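Local coordinates for protein nucleoside-diphosphate-sugar epimerase (Pseudomonas aeruginosa, PDB 2X4G) that probably binds NAD(P) in a Rossmann fold and may act as an epimerase or a dehydrogenase, perhaps on nucleoside-diphosphate sugars, the exact reaction being uncertain, at residues A[12-18]-A[37-43]; A[24-28]-A[184-189]; A[64-68]-A[104-108]; A[240-246]-A[305-309]; A[254-258]-A[323-328]. All coordinates share one frame; numbering follows the deposited sequence.

Interaction 1. Residues A[12-18]-A[37-43]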
# COMPACT_ATOMS: atom_id res chain seq x y z
N ALA A 12 -39.15 -5.83 -31.90
CA ALA A 12 -38.63 -5.59 -30.51
C ALA A 12 -38.91 -4.14 -30.03
O ALA A 12 -38.03 -3.28 -30.05
CB ALA A 12 -37.11 -5.93 -30.43
N HIS A 13 -40.15 -3.91 -29.59
CA HIS A 13 -40.68 -2.56 -29.27
C HIS A 13 -39.94 -1.70 -28.19
O HIS A 13 -40.15 -0.48 -28.14
CB HIS A 13 -42.22 -2.64 -28.96
CG HIS A 13 -42.59 -3.42 -27.71
ND1 HIS A 13 -42.20 -4.72 -27.48
CD2 HIS A 13 -43.36 -3.07 -26.64
CE1 HIS A 13 -42.68 -5.14 -26.32
NE2 HIS A 13 -43.39 -4.16 -25.79
N VAL A 14 -39.08 -2.27 -27.35
CA VAL A 14 -38.42 -1.47 -26.32
C VAL A 14 -36.89 -1.48 -26.49
O VAL A 14 -36.31 -2.49 -26.86
CB VAL A 14 -38.88 -1.90 -24.91
CG1 VAL A 14 -38.17 -1.13 -23.85
CG2 VAL A 14 -40.36 -1.68 -24.77
N LYS A 15 -36.25 -0.35 -26.25
CA LYS A 15 -34.80 -0.20 -26.47
C LYS A 15 -34.13 0.17 -25.13
O LYS A 15 -34.47 1.21 -24.54
CB LYS A 15 -34.56 0.91 -27.50
CG LYS A 15 -33.45 0.67 -28.50
CD LYS A 15 -33.33 1.87 -29.46
CE LYS A 15 -33.26 1.43 -30.91
NZ LYS A 15 -32.86 2.53 -31.83
N TYR A 16 -33.23 -0.68 -24.65
CA TYR A 16 -32.49 -0.39 -23.42
C TYR A 16 -31.00 -0.37 -23.70
O TYR A 16 -30.51 -1.19 -24.48
CB TYR A 16 -32.78 -1.41 -22.32
CG TYR A 16 -34.22 -1.45 -21.83
CD1 TYR A 16 -34.98 -2.60 -21.96
CD2 TYR A 16 -34.82 -0.36 -21.21
CE1 TYR A 16 -36.27 -2.66 -21.52
CE2 TYR A 16 -36.13 -0.42 -20.76
CZ TYR A 16 -36.84 -1.59 -20.92
OH TYR A 16 -38.13 -1.72 -20.51
N ALA A 17 -30.29 0.55 -23.06
CA ALA A 17 -28.85 0.73 -23.25
C ALA A 17 -28.09 0.31 -22.01
O ALA A 17 -28.64 0.33 -20.92
CB ALA A 17 -28.53 2.18 -23.58
N VAL A 18 -26.82 -0.05 -22.19
CA VAL A 18 -25.92 -0.41 -21.10
C VAL A 18 -24.58 0.29 -21.30
O VAL A 18 -23.99 0.16 -22.36
CB VAL A 18 -25.62 -1.93 -21.09
CG1 VAL A 18 -24.82 -2.31 -19.85
CG2 VAL A 18 -26.90 -2.74 -21.16
N GLY A 37 -35.92 -10.15 -25.26
CA GLY A 37 -36.37 -9.73 -26.59
C GLY A 37 -36.51 -8.23 -26.78
O GLY A 37 -37.31 -7.79 -27.59
N HIS A 38 -35.75 -7.44 -26.05
CA HIS A 38 -35.68 -6.01 -26.29
C HIS A 38 -34.55 -5.69 -27.26
O HIS A 38 -33.70 -6.52 -27.55
CB HIS A 38 -35.51 -5.30 -24.96
CG HIS A 38 -36.61 -5.62 -24.00
ND1 HIS A 38 -36.39 -6.00 -22.70
CD2 HIS A 38 -37.96 -5.67 -24.18
CE1 HIS A 38 -37.54 -6.25 -22.11
NE2 HIS A 38 -38.51 -6.06 -22.99
N ASP A 39 -34.58 -4.47 -27.80
CA ASP A 39 -33.50 -3.98 -28.62
C ASP A 39 -32.41 -3.49 -27.69
O ASP A 39 -32.68 -2.73 -26.76
CB ASP A 39 -33.99 -2.84 -29.52
CG ASP A 39 -34.77 -3.35 -30.73
OD1 ASP A 39 -35.55 -2.53 -31.28
OD2 ASP A 39 -34.61 -4.54 -31.15
N LEU A 40 -31.19 -3.93 -27.93
CA LEU A 40 -30.08 -3.65 -27.04
C LEU A 40 -29.20 -2.59 -27.64
O LEU A 40 -28.77 -2.71 -28.80
CB LEU A 40 -29.26 -4.91 -26.85
CG LEU A 40 -27.94 -4.80 -26.11
CD1 LEU A 40 -28.15 -4.22 -24.71
CD2 LEU A 40 -27.31 -6.21 -26.09
N VAL A 41 -28.93 -1.55 -26.86
CA VAL A 41 -27.93 -0.57 -27.23
C VAL A 41 -26.77 -0.66 -26.24
O VAL A 41 -26.98 -0.81 -25.04
CB VAL A 41 -28.52 0.87 -27.25
CG1 VAL A 41 -27.42 1.90 -27.47
CG2 VAL A 41 -29.60 0.98 -28.34
N LEU A 42 -25.55 -0.61 -26.75
CA LEU A 42 -24.34 -0.60 -25.94
C LEU A 42 -23.60 0.72 -26.14
O LEU A 42 -23.13 1.01 -27.25
CB LEU A 42 -23.41 -1.76 -26.33
CG LEU A 42 -24.00 -3.15 -26.29
CD1 LEU A 42 -22.94 -4.18 -26.64
CD2 LEU A 42 -24.60 -3.41 -24.91
N ILE A 43 -23.52 1.52 -25.08
CA ILE A 43 -22.77 2.76 -25.12
C ILE A 43 -21.37 2.45 -24.59
O ILE A 43 -21.23 2.07 -23.44
CB ILE A 43 -23.45 3.85 -24.28
CG1 ILE A 43 -24.87 4.14 -24.81
CG2 ILE A 43 -22.63 5.15 -24.30
CD1 ILE A 43 -25.71 4.98 -23.87
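Lys15 lies across Asp39 and Val41 of the adjoining strand. Its CB is 4.2 Å from Asp39 O. The next carbon, CG, packs against two side chains, 3.7 Å from Asp39 CB and 3.9 Å from Val41 CG2. CD stays on the same methyl, 4.0 Å from Val41 CG2. The chain then bends at chi3 (-132°), and NZ turns to Glu59, with which it forms a salt bridge. Strands 15-18 and 39-43 run parallel. They open the Rossmann fold, and helix 24-35 links them in a right-handed beta-alpha-beta crossover. Five backbone hydrogen bonds join them: Asp39 N to Val14 O, Tyr16 N to Asp39 O, Val41 N to Tyr16 O, Val18 N to Val41 O and Ile43 N to Val18 O. The bond from Val41 N to Tyr16 O is nearly straight (2.9 Å, 175°). Tyr16 leaves the sheet on the other face from Lys15 and makes a T-shaped pair with His38. Its CE1 edge comes over the imidazole face, 3.5 Å from His38 ND1, with the two planes 85° apart. Tyr16 OH is hydrogen-bonded to Glu231 of helix 219-232. Farther along that face, Val18 CG2 meets Leu40 CD1 at 4.0 Å. On the Lys15 face, Ala17 CB packs against Val41 CB at 3.9 Å.

Interaction 2. Residues A[24-28]-A[184-189]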
# COMPACT_ATOMS: atom_id res chain seq x y z
N LEU A 24 -18.05 -7.54 -16.15
CA LEU A 24 -18.77 -8.77 -15.82
C LEU A 24 -20.25 -8.51 -15.67
O LEU A 24 -21.08 -9.19 -16.27
CB LEU A 24 -18.24 -9.39 -14.52
CG LEU A 24 -18.95 -10.65 -13.99
CD1 LEU A 24 -19.09 -11.73 -15.07
CD2 LEU A 24 -18.24 -11.18 -12.75
N LEU A 25 -20.60 -7.54 -14.85
CA LEU A 25 -22.00 -7.33 -14.54
C LEU A 25 -22.74 -6.67 -15.73
O LEU A 25 -23.86 -7.02 -16.03
CB LEU A 25 -22.14 -6.55 -13.24
CG LEU A 25 -23.58 -6.31 -12.79
CD1 LEU A 25 -24.33 -7.66 -12.58
CD2 LEU A 25 -23.66 -5.37 -11.56
N GLY A 26 -22.11 -5.74 -16.42
CA GLY A 26 -22.73 -5.15 -17.62
C GLY A 26 -22.99 -6.16 -18.75
O GLY A 26 -23.99 -6.06 -19.45
N HIS A 27 -22.09 -7.12 -18.94
CA HIS A 27 -22.19 -8.05 -20.05
C HIS A 27 -23.44 -8.87 -19.83
O HIS A 27 -24.19 -9.14 -20.76
CB HIS A 27 -20.94 -8.92 -20.08
CG HIS A 27 -20.81 -9.79 -21.28
ND1 HIS A 27 -19.63 -10.42 -21.61
CD2 HIS A 27 -21.71 -10.17 -22.22
CE1 HIS A 27 -19.80 -11.14 -22.70
NE2 HIS A 27 -21.05 -11.01 -23.09
N HIS A 28 -23.66 -9.23 -18.57
CA HIS A 28 -24.83 -10.03 -18.18
C HIS A 28 -26.12 -9.17 -18.16
O HIS A 28 -27.20 -9.68 -18.42
CB HIS A 28 -24.60 -10.71 -16.82
CG HIS A 28 -23.66 -11.88 -16.87
ND1 HIS A 28 -24.04 -13.15 -17.27
CD2 HIS A 28 -22.35 -11.99 -16.52
CE1 HIS A 28 -23.01 -13.97 -17.19
NE2 HIS A 28 -21.97 -13.29 -16.73
N VAL A 184 -20.62 -10.38 -7.14
CA VAL A 184 -21.02 -11.05 -8.38
C VAL A 184 -19.98 -12.08 -8.85
O VAL A 184 -18.82 -11.75 -9.04
CB VAL A 184 -21.24 -10.02 -9.50
CG1 VAL A 184 -21.66 -10.69 -10.80
CG2 VAL A 184 -22.29 -8.99 -9.06
N LEU A 185 -20.39 -13.32 -9.03
CA LEU A 185 -19.47 -14.39 -9.45
C LEU A 185 -20.09 -15.15 -10.62
O LEU A 185 -21.30 -15.43 -10.58
CB LEU A 185 -19.20 -15.36 -8.29
CG LEU A 185 -18.27 -14.90 -7.17
CD1 LEU A 185 -18.31 -15.93 -6.07
CD2 LEU A 185 -16.84 -14.71 -7.67
N GLY A 186 -19.29 -15.47 -11.63
CA GLY A 186 -19.79 -16.22 -12.77
C GLY A 186 -18.87 -16.27 -13.95
O GLY A 186 -17.70 -15.98 -13.84
N GLU A 187 -19.40 -16.63 -15.10
CA GLU A 187 -18.58 -16.65 -16.32
C GLU A 187 -18.49 -15.26 -16.99
O GLU A 187 -19.27 -14.35 -16.70
CB GLU A 187 -19.10 -17.68 -17.31
CG GLU A 187 -20.53 -17.50 -17.73
CD GLU A 187 -21.01 -18.56 -18.71
OE1 GLU A 187 -20.23 -19.48 -19.03
OE2 GLU A 187 -22.18 -18.49 -19.15
N LEU A 188 -17.53 -15.12 -17.88
CA LEU A 188 -17.26 -13.87 -18.58
C LEU A 188 -16.61 -12.80 -17.71
O LEU A 188 -16.87 -11.65 -17.89
CB LEU A 188 -18.54 -13.32 -19.25
CG LEU A 188 -19.41 -14.35 -20.02
CD1 LEU A 188 -20.59 -13.70 -20.69
CD2 LEU A 188 -18.60 -15.15 -21.02
N ASP A 189 -15.73 -13.17 -16.78
CA ASP A 189 -15.14 -12.21 -15.82
C ASP A 189 -13.72 -11.92 -16.26
O ASP A 189 -12.79 -12.61 -15.86
CB ASP A 189 -15.18 -12.80 -14.40
CG ASP A 189 -14.75 -11.81 -13.32
OD1 ASP A 189 -14.70 -10.60 -13.60
OD2 ASP A 189 -14.47 -12.25 -12.18
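The contact begins in the glycine-rich GATGLLG motif of the Rossmann fold. Leu24, Leu25 and Gly26 end this motif and start helix 24-35. In related enzymes the motif binds the pyrophosphate of the dinucleotide. The other partner is the end of strand 176-185 and the loop after it. Leu24 points into that loop. Its CG lies anti to N (chi1 176°), which sends both methyls to the loop. CD2 packs 3.6 Å from Asp189 CG and 4.0 Å from Val184 CG1. His28 NE2 donates a hydrogen bond to Glu187 O (2.9 Å, 167°). The acceptor lies in the imidazole plane, but the donor is tilted 28° from the carbonyl plane. The bond ties a buried side chain to loop backbone. Leu188 CD1 sits over one face of His27, 3.5 Å from the ring centroid, in a CH-pi contact. His27 NE2 is hydrogen-bonded to Tyr55 OH, which would help to fix the ring. Asp189 is held by Thr193 and by the backbone N of Gly195. Helix 219-232 covers Leu25 and Val184, while Trp333 of helix 323-336 packs on Glu187 and Leu188.

Interaction 3. Residues A[64-68]-A[104-108]; sequences EMLDH and GQTNP
Met65 reaches toward Gln105 with the end of its side chain. The chain is bent at chi2 (-136°) and again at chi3 (-66°), which turns the terminal methyl to helix 98-116. There Met65 CE meets Gln105 OE1 at 3.7 Å, a van der Waals approach. Gln105 comes to meet it with a chain extended beyond CG. The backbone of Met65 also takes part: its O lies 3.9 Å from Pro108 CB. Leu66 follows and brings in one branch. Its CD2 is 3.5 Å from Gly104 O and 4.2 Å from Pro108 CG. The side chains of Leu66 and Pro108 lie side by side and point the same way. This loop follows strand 59-62, the third strand of the Rossmann fold. In related dinucleotide-binding enzymes the loop at this place lies near the adenine, and the same may hold here. Asp67 takes the N-cap position of helix 68-74, and its backbone N makes a weak hydrogen bond to Glu64 O. His68 then begins the helix. No hydrogen bond crosses between the segments. The His68 ring approaches Pro108 obliquely, with NE2 3.5 Å and CD2 3.6 Å from Pro108 CB. A proline has no N-H to give, and helix 98-116 is kinked at this residue.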
# COMPACT_ATOMS: atom_id res chain seq x y z
N GLU A 64 -17.11 8.80 -25.27
CA GLU A 64 -16.21 8.95 -24.12
C GLU A 64 -17.04 9.54 -22.98
O GLU A 64 -17.91 10.37 -23.18
CB GLU A 64 -15.00 9.83 -24.45
CG GLU A 64 -13.97 9.15 -25.37
CD GLU A 64 -13.17 10.14 -26.24
OE1 GLU A 64 -13.35 10.14 -27.48
OE2 GLU A 64 -12.37 10.93 -25.67
N MET A 65 -16.76 9.10 -21.76
CA MET A 65 -17.64 9.40 -20.65
C MET A 65 -17.48 10.79 -20.07
O MET A 65 -18.07 11.09 -19.02
CB MET A 65 -17.42 8.38 -19.55
CG MET A 65 -17.72 6.96 -20.00
SD MET A 65 -18.65 6.13 -18.71
CE MET A 65 -17.44 6.04 -17.36
N LEU A 66 -16.66 11.62 -20.72
CA LEU A 66 -16.48 13.01 -20.30
C LEU A 66 -16.78 13.94 -21.47
O LEU A 66 -16.24 15.03 -21.55
CB LEU A 66 -15.05 13.23 -19.79
CG LEU A 66 -14.61 12.33 -18.62
CD1 LEU A 66 -13.15 12.57 -18.24
CD2 LEU A 66 -15.53 12.51 -17.40
N ASP A 67 -17.69 13.49 -22.35
CA ASP A 67 -18.00 14.13 -23.65
C ASP A 67 -19.53 14.32 -23.77
O ASP A 67 -20.22 13.50 -24.39
CB ASP A 67 -17.41 13.24 -24.76
CG ASP A 67 -17.86 13.63 -26.17
OD1 ASP A 67 -18.27 14.77 -26.43
OD2 ASP A 67 -17.78 12.74 -27.04
N HIS A 68 -20.05 15.40 -23.19
CA HIS A 68 -21.50 15.64 -23.04
C HIS A 68 -22.29 15.67 -24.35
O HIS A 68 -23.47 15.38 -24.37
CB HIS A 68 -21.79 16.96 -22.30
CG HIS A 68 -20.98 17.15 -21.05
ND1 HIS A 68 -19.85 17.93 -21.01
CD2 HIS A 68 -21.15 16.65 -19.80
CE1 HIS A 68 -19.34 17.91 -19.79
NE2 HIS A 68 -20.11 17.14 -19.04
N GLY A 104 -16.65 12.44 -10.64
CA GLY A 104 -16.34 13.10 -11.90
C GLY A 104 -16.74 12.32 -13.14
O GLY A 104 -16.99 12.91 -14.20
N GLN A 105 -16.78 11.00 -13.03
CA GLN A 105 -17.22 10.16 -14.14
C GLN A 105 -18.74 10.14 -14.22
O GLN A 105 -19.30 10.22 -15.32
CB GLN A 105 -16.69 8.73 -13.99
CG GLN A 105 -15.17 8.57 -14.26
CD GLN A 105 -14.65 7.12 -14.06
OE1 GLN A 105 -15.39 6.13 -14.28
NE2 GLN A 105 -13.38 7.00 -13.66
N THR A 106 -19.41 10.01 -13.08
CA THR A 106 -20.87 9.88 -13.10
C THR A 106 -21.57 11.18 -13.40
O THR A 106 -22.64 11.19 -14.00
CB THR A 106 -21.44 9.35 -11.77
OG1 THR A 106 -20.92 10.13 -10.69
CG2 THR A 106 -21.13 7.87 -11.57
N ASN A 107 -21.00 12.30 -12.97
CA ASN A 107 -21.76 13.54 -13.03
C ASN A 107 -22.19 13.90 -14.46
O ASN A 107 -23.35 14.27 -14.67
CB ASN A 107 -21.04 14.69 -12.35
CG ASN A 107 -21.99 15.57 -11.58
OD1 ASN A 107 -22.83 15.07 -10.81
ND2 ASN A 107 -21.90 16.88 -11.79
N PRO A 108 -21.28 13.78 -15.44
CA PRO A 108 -21.69 14.09 -16.81
C PRO A 108 -22.79 13.16 -17.33
O PRO A 108 -23.64 13.58 -18.11
CB PRO A 108 -20.40 13.91 -17.62
CG PRO A 108 -19.31 14.05 -16.65
CD PRO A 108 -19.85 13.46 -15.38

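Interaction 4. Residues A[240-246]-A[305-309]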
# COMPACT_ATOMS: atom_id res chain seq x y z
N LEU A 240 -31.51 -4.46 -3.27
CA LEU A 240 -30.48 -5.47 -3.08
C LEU A 240 -30.80 -6.75 -3.89
O LEU A 240 -31.90 -7.32 -3.80
CB LEU A 240 -30.35 -5.79 -1.60
CG LEU A 240 -29.69 -4.73 -0.72
CD1 LEU A 240 -29.96 -5.03 0.75
CD2 LEU A 240 -28.17 -4.69 -1.02
N LEU A 241 -29.83 -7.14 -4.72
CA LEU A 241 -29.96 -8.27 -5.61
C LEU A 241 -29.00 -9.31 -5.05
O LEU A 241 -27.81 -9.18 -5.20
CB LEU A 241 -29.61 -7.85 -7.05
CG LEU A 241 -30.44 -6.67 -7.61
CD1 LEU A 241 -29.95 -6.24 -8.98
CD2 LEU A 241 -31.94 -7.00 -7.67
N THR A 242 -29.55 -10.32 -4.38
CA THR A 242 -28.79 -11.20 -3.50
C THR A 242 -28.86 -12.62 -3.95
O THR A 242 -29.78 -13.00 -4.68
CB THR A 242 -29.34 -11.16 -2.07
OG1 THR A 242 -30.67 -11.68 -2.06
CG2 THR A 242 -29.39 -9.76 -1.54
N GLY A 243 -27.90 -13.42 -3.50
CA GLY A 243 -27.74 -14.81 -3.91
C GLY A 243 -27.69 -15.69 -2.69
O GLY A 243 -28.73 -16.14 -2.23
N HIS A 244 -26.49 -15.91 -2.16
CA HIS A 244 -26.30 -16.73 -0.96
C HIS A 244 -25.52 -15.96 0.09
O HIS A 244 -24.49 -15.36 -0.22
CB HIS A 244 -25.54 -18.02 -1.29
CG HIS A 244 -26.21 -18.84 -2.34
ND1 HIS A 244 -25.72 -18.97 -3.62
CD2 HIS A 244 -27.37 -19.55 -2.31
CE1 HIS A 244 -26.52 -19.73 -4.33
NE2 HIS A 244 -27.53 -20.10 -3.56
N ASN A 245 -26.03 -15.96 1.33
CA ASN A 245 -25.26 -15.47 2.46
C ASN A 245 -24.30 -16.55 2.90
O ASN A 245 -24.66 -17.69 3.06
CB ASN A 245 -26.17 -15.06 3.59
CG ASN A 245 -26.98 -13.85 3.26
OD1 ASN A 245 -26.48 -12.87 2.73
ND2 ASN A 245 -28.23 -13.92 3.56
N LEU A 246 -23.05 -16.17 3.10
CA LEU A 246 -21.96 -17.12 3.09
C LEU A 246 -20.86 -16.67 4.03
O LEU A 246 -20.42 -15.53 3.97
CB LEU A 246 -21.39 -17.14 1.67
CG LEU A 246 -21.13 -18.48 1.01
CD1 LEU A 246 -22.29 -19.43 1.26
CD2 LEU A 246 -20.96 -18.23 -0.45
N PHE A 305 -24.12 -9.91 5.43
CA PHE A 305 -25.20 -10.64 4.78
C PHE A 305 -26.23 -9.62 4.33
O PHE A 305 -26.37 -8.57 4.95
CB PHE A 305 -25.88 -11.64 5.72
CG PHE A 305 -25.05 -12.87 6.07
CD1 PHE A 305 -23.92 -13.23 5.36
CD2 PHE A 305 -25.45 -13.69 7.10
CE1 PHE A 305 -23.19 -14.38 5.70
CE2 PHE A 305 -24.73 -14.82 7.44
CZ PHE A 305 -23.60 -15.17 6.73
N LEU A 306 -26.93 -9.95 3.25
CA LEU A 306 -27.92 -9.07 2.64
C LEU A 306 -29.30 -9.73 2.62
O LEU A 306 -29.40 -10.94 2.46
CB LEU A 306 -27.47 -8.68 1.23
CG LEU A 306 -26.05 -8.09 1.10
CD1 LEU A 306 -25.82 -7.44 -0.27
CD2 LEU A 306 -25.73 -7.07 2.21
N ASP A 307 -30.35 -8.93 2.82
CA ASP A 307 -31.74 -9.37 2.83
C ASP A 307 -32.29 -9.08 1.45
O ASP A 307 -32.31 -7.93 1.03
CB ASP A 307 -32.53 -8.57 3.89
CG ASP A 307 -33.98 -9.09 4.12
OD1 ASP A 307 -34.65 -8.60 5.06
OD2 ASP A 307 -34.44 -9.98 3.37
N GLY A 308 -32.77 -10.12 0.77
CA GLY A 308 -33.31 -9.99 -0.58
C GLY A 308 -34.81 -9.80 -0.74
O GLY A 308 -35.32 -9.85 -1.85
N ARG A 309 -35.53 -9.53 0.35
CA ARG A 309 -37.00 -9.48 0.31
C ARG A 309 -37.59 -8.37 -0.55
O ARG A 309 -38.61 -8.58 -1.23
CB ARG A 309 -37.56 -9.33 1.73
CG ARG A 309 -37.51 -10.60 2.59
CD ARG A 309 -37.57 -10.22 4.08
NE ARG A 309 -38.15 -11.25 4.94
CZ ARG A 309 -38.36 -11.10 6.25
NH1 ARG A 309 -38.01 -9.96 6.85
NH2 ARG A 309 -38.91 -12.09 6.96
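Asn245 and Leu306 are joined by two hydrogen bonds through the asparagine amide. Leu306 N donates to Asn245 OD1 (3.0 Å, 158°). Asn245 ND2 returns a weak bond to Leu306 O (3.4 Å). OD1 also accepts from Asn215 ND2 of strand 213-218, and this second donor further fixes the amide. The same side chain stacks on Phe305. Amide and ring planes are 28° apart, and Asn245 CB sits 3.5 Å from the Phe305 ring centroid in a CH-pi contact. Strand 238-247 pairs with strands 176-185 and 213-218, so the contact lays the 305-308 loop against the main sheet. Apolar contacts carry the other end. Leu240 CD2 meets Leu306 CD1 at 3.7 Å, the side chains crossing at about a right angle. Thr242 CG2 touches Leu306 CB at 3.5 Å. The polar branch is separate: Thr242 OG1 lies 3.5 Å from Gly308 CA, a van der Waals approach. Gly308 is the N-cap of helix 309-315, and Asp307 OD2 accepts from Arg309 N in an Asx turn.

Interaction 5. Residues A[254-258]-A[323-328]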
# COMPACT_ATOMS: atom_id res chain seq x y z
N ARG A 254 -15.50 -24.14 -0.57
CA ARG A 254 -16.22 -24.81 -1.63
C ARG A 254 -15.40 -24.72 -2.90
O ARG A 254 -15.22 -25.69 -3.61
CB ARG A 254 -17.62 -24.23 -1.84
CG ARG A 254 -18.46 -24.12 -0.54
CD ARG A 254 -19.31 -25.35 -0.25
NE ARG A 254 -20.48 -25.46 -1.13
CZ ARG A 254 -21.56 -24.68 -1.07
NH1 ARG A 254 -22.56 -24.87 -1.95
NH2 ARG A 254 -21.65 -23.71 -0.15
N ILE A 255 -14.87 -23.54 -3.15
CA ILE A 255 -14.03 -23.28 -4.32
C ILE A 255 -12.84 -24.21 -4.28
O ILE A 255 -12.53 -24.84 -5.27
CB ILE A 255 -13.56 -21.80 -4.38
CG1 ILE A 255 -14.75 -20.88 -4.65
CG2 ILE A 255 -12.47 -21.61 -5.44
CD1 ILE A 255 -14.46 -19.44 -4.37
N ALA A 256 -12.18 -24.31 -3.13
CA ALA A 256 -11.08 -25.28 -2.98
C ALA A 256 -11.52 -26.71 -3.35
O ALA A 256 -10.88 -27.38 -4.15
CB ALA A 256 -10.54 -25.27 -1.57
N GLU A 257 -12.63 -27.15 -2.78
CA GLU A 257 -13.05 -28.54 -2.96
C GLU A 257 -13.31 -28.84 -4.43
O GLU A 257 -12.92 -29.91 -4.93
CB GLU A 257 -14.26 -28.86 -2.09
CG GLU A 257 -13.90 -28.95 -0.60
CD GLU A 257 -15.10 -28.82 0.34
OE1 GLU A 257 -16.25 -28.78 -0.16
OE2 GLU A 257 -14.88 -28.76 1.58
N LEU A 258 -13.93 -27.88 -5.12
CA LEU A 258 -14.24 -27.99 -6.54
C LEU A 258 -12.99 -27.96 -7.41
O LEU A 258 -12.95 -28.62 -8.43
CB LEU A 258 -15.16 -26.85 -6.95
CG LEU A 258 -16.55 -26.91 -6.32
CD1 LEU A 258 -17.31 -25.65 -6.68
CD2 LEU A 258 -17.27 -28.19 -6.80
N LEU A 323 -25.30 -22.54 -5.72
CA LEU A 323 -23.97 -21.91 -5.63
C LEU A 323 -22.88 -22.69 -6.32
O LEU A 323 -21.96 -22.10 -6.81
CB LEU A 323 -23.54 -21.75 -4.17
CG LEU A 323 -22.22 -21.01 -3.94
CD1 LEU A 323 -22.22 -19.64 -4.65
CD2 LEU A 323 -22.00 -20.87 -2.45
N ASP A 324 -22.96 -24.01 -6.30
CA ASP A 324 -21.94 -24.85 -6.90
C ASP A 324 -21.96 -24.68 -8.41
O ASP A 324 -20.91 -24.70 -9.05
CB ASP A 324 -22.17 -26.34 -6.59
CG ASP A 324 -21.62 -26.76 -5.24
OD1 ASP A 324 -21.74 -27.98 -4.95
OD2 ASP A 324 -21.08 -25.91 -4.49
N ASP A 325 -23.17 -24.56 -8.96
CA ASP A 325 -23.32 -24.41 -10.41
C ASP A 325 -22.68 -23.10 -10.85
O ASP A 325 -22.08 -23.03 -11.92
CB ASP A 325 -24.80 -24.47 -10.82
CG ASP A 325 -25.46 -25.80 -10.46
OD1 ASP A 325 -25.31 -26.78 -11.21
OD2 ASP A 325 -26.12 -25.88 -9.41
N THR A 326 -22.79 -22.07 -10.02
CA THR A 326 -22.19 -20.77 -10.31
C THR A 326 -20.69 -20.87 -10.22
O THR A 326 -19.99 -20.50 -11.16
CB THR A 326 -22.64 -19.72 -9.32
OG1 THR A 326 -24.05 -19.56 -9.43
CG2 THR A 326 -21.95 -18.43 -9.57
N LEU A 327 -20.20 -21.38 -9.10
CA LEU A 327 -18.77 -21.56 -8.94
C LEU A 327 -18.17 -22.47 -10.00
O LEU A 327 -17.04 -22.26 -10.37
CB LEU A 327 -18.41 -22.12 -7.57
CG LEU A 327 -18.90 -21.36 -6.35
CD1 LEU A 327 -18.42 -22.09 -5.11
CD2 LEU A 327 -18.42 -19.92 -6.42
N LEU A 328 -18.89 -23.49 -10.47
CA LEU A 328 -18.37 -24.35 -11.55
C LEU A 328 -18.33 -23.66 -12.91
O LEU A 328 -17.46 -23.95 -13.73
CB LEU A 328 -19.14 -25.67 -11.67
CG LEU A 328 -18.57 -26.78 -10.77
CD1 LEU A 328 -19.54 -27.94 -10.63
CD2 LEU A 328 -17.24 -27.25 -11.32
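The side chains of Arg254 and Asp324 cross at about a right angle. Bends at chi2 and chi3 of the arginine set the guanidinium beside Asp324 and Leu323 of helix 323-336. Arg254 NH1 makes a salt bridge to Asp324 OD2 at 3.1 Å. The hydrogen bond within it is weak, with an angle of 133° at the hydrogen. The guanidinium and carboxylate planes are 58° apart, far from the flat paired arrangement. Leu323 supports the same group, with CD2 3.7 Å from Arg254 NH2. The aliphatic part of the arginine is used as well: its CB lies 4.0 Å from Leu327 CD1. Leu327 is the central apolar residue. It is crossed at about a right angle by both Ile255 and Leu258. Ile255 CG1 meets Leu327 CD1 at 3.9 Å. Leu258 brings CD1 to Leu327 CB at 3.8 Å and its other methyl, CD2, to Leu328 CG at 4.4 Å. This is helix-helix packing between helix 248-259, which follows strand 238-247, and helix 323-336 near the C-terminus. The two segments are inclined at 62°, their axes no closer than 10.5 Å, so side chains make the joint. Ile255 also packs on Ile198 and Ile201 of helix 196-202. Leu323 packs on Leu246 of strand 238-247. The bent, weak bond is consistent with a pair held largely by charge, beside an apolar cluster.

In the fold
Interaction 1 joins the two strands of the first beta-alpha-beta unit, and interaction 2 uses the start of its helix. They touch where Val18 CG1 lies 3.9 Å from Gly26 O. They join the start of the Rossmann fold to the glycine-rich turn where the dinucleotide probably binds. Interaction 3 is nested in the chain loop closed by interaction 2, but its nearest atoms are about 12 Å from it. Interaction 2 leads on to interaction 5 through Leu185 CD1 and Leu327 CD2, 4.0 Å apart. Interaction 5 also meets interaction 4, with Leu246 CD2 3.5 Å from Leu323 CD2. Interactions 3 and 5 lie on opposite sides of the chain's centre, their own centres 38 Å apart.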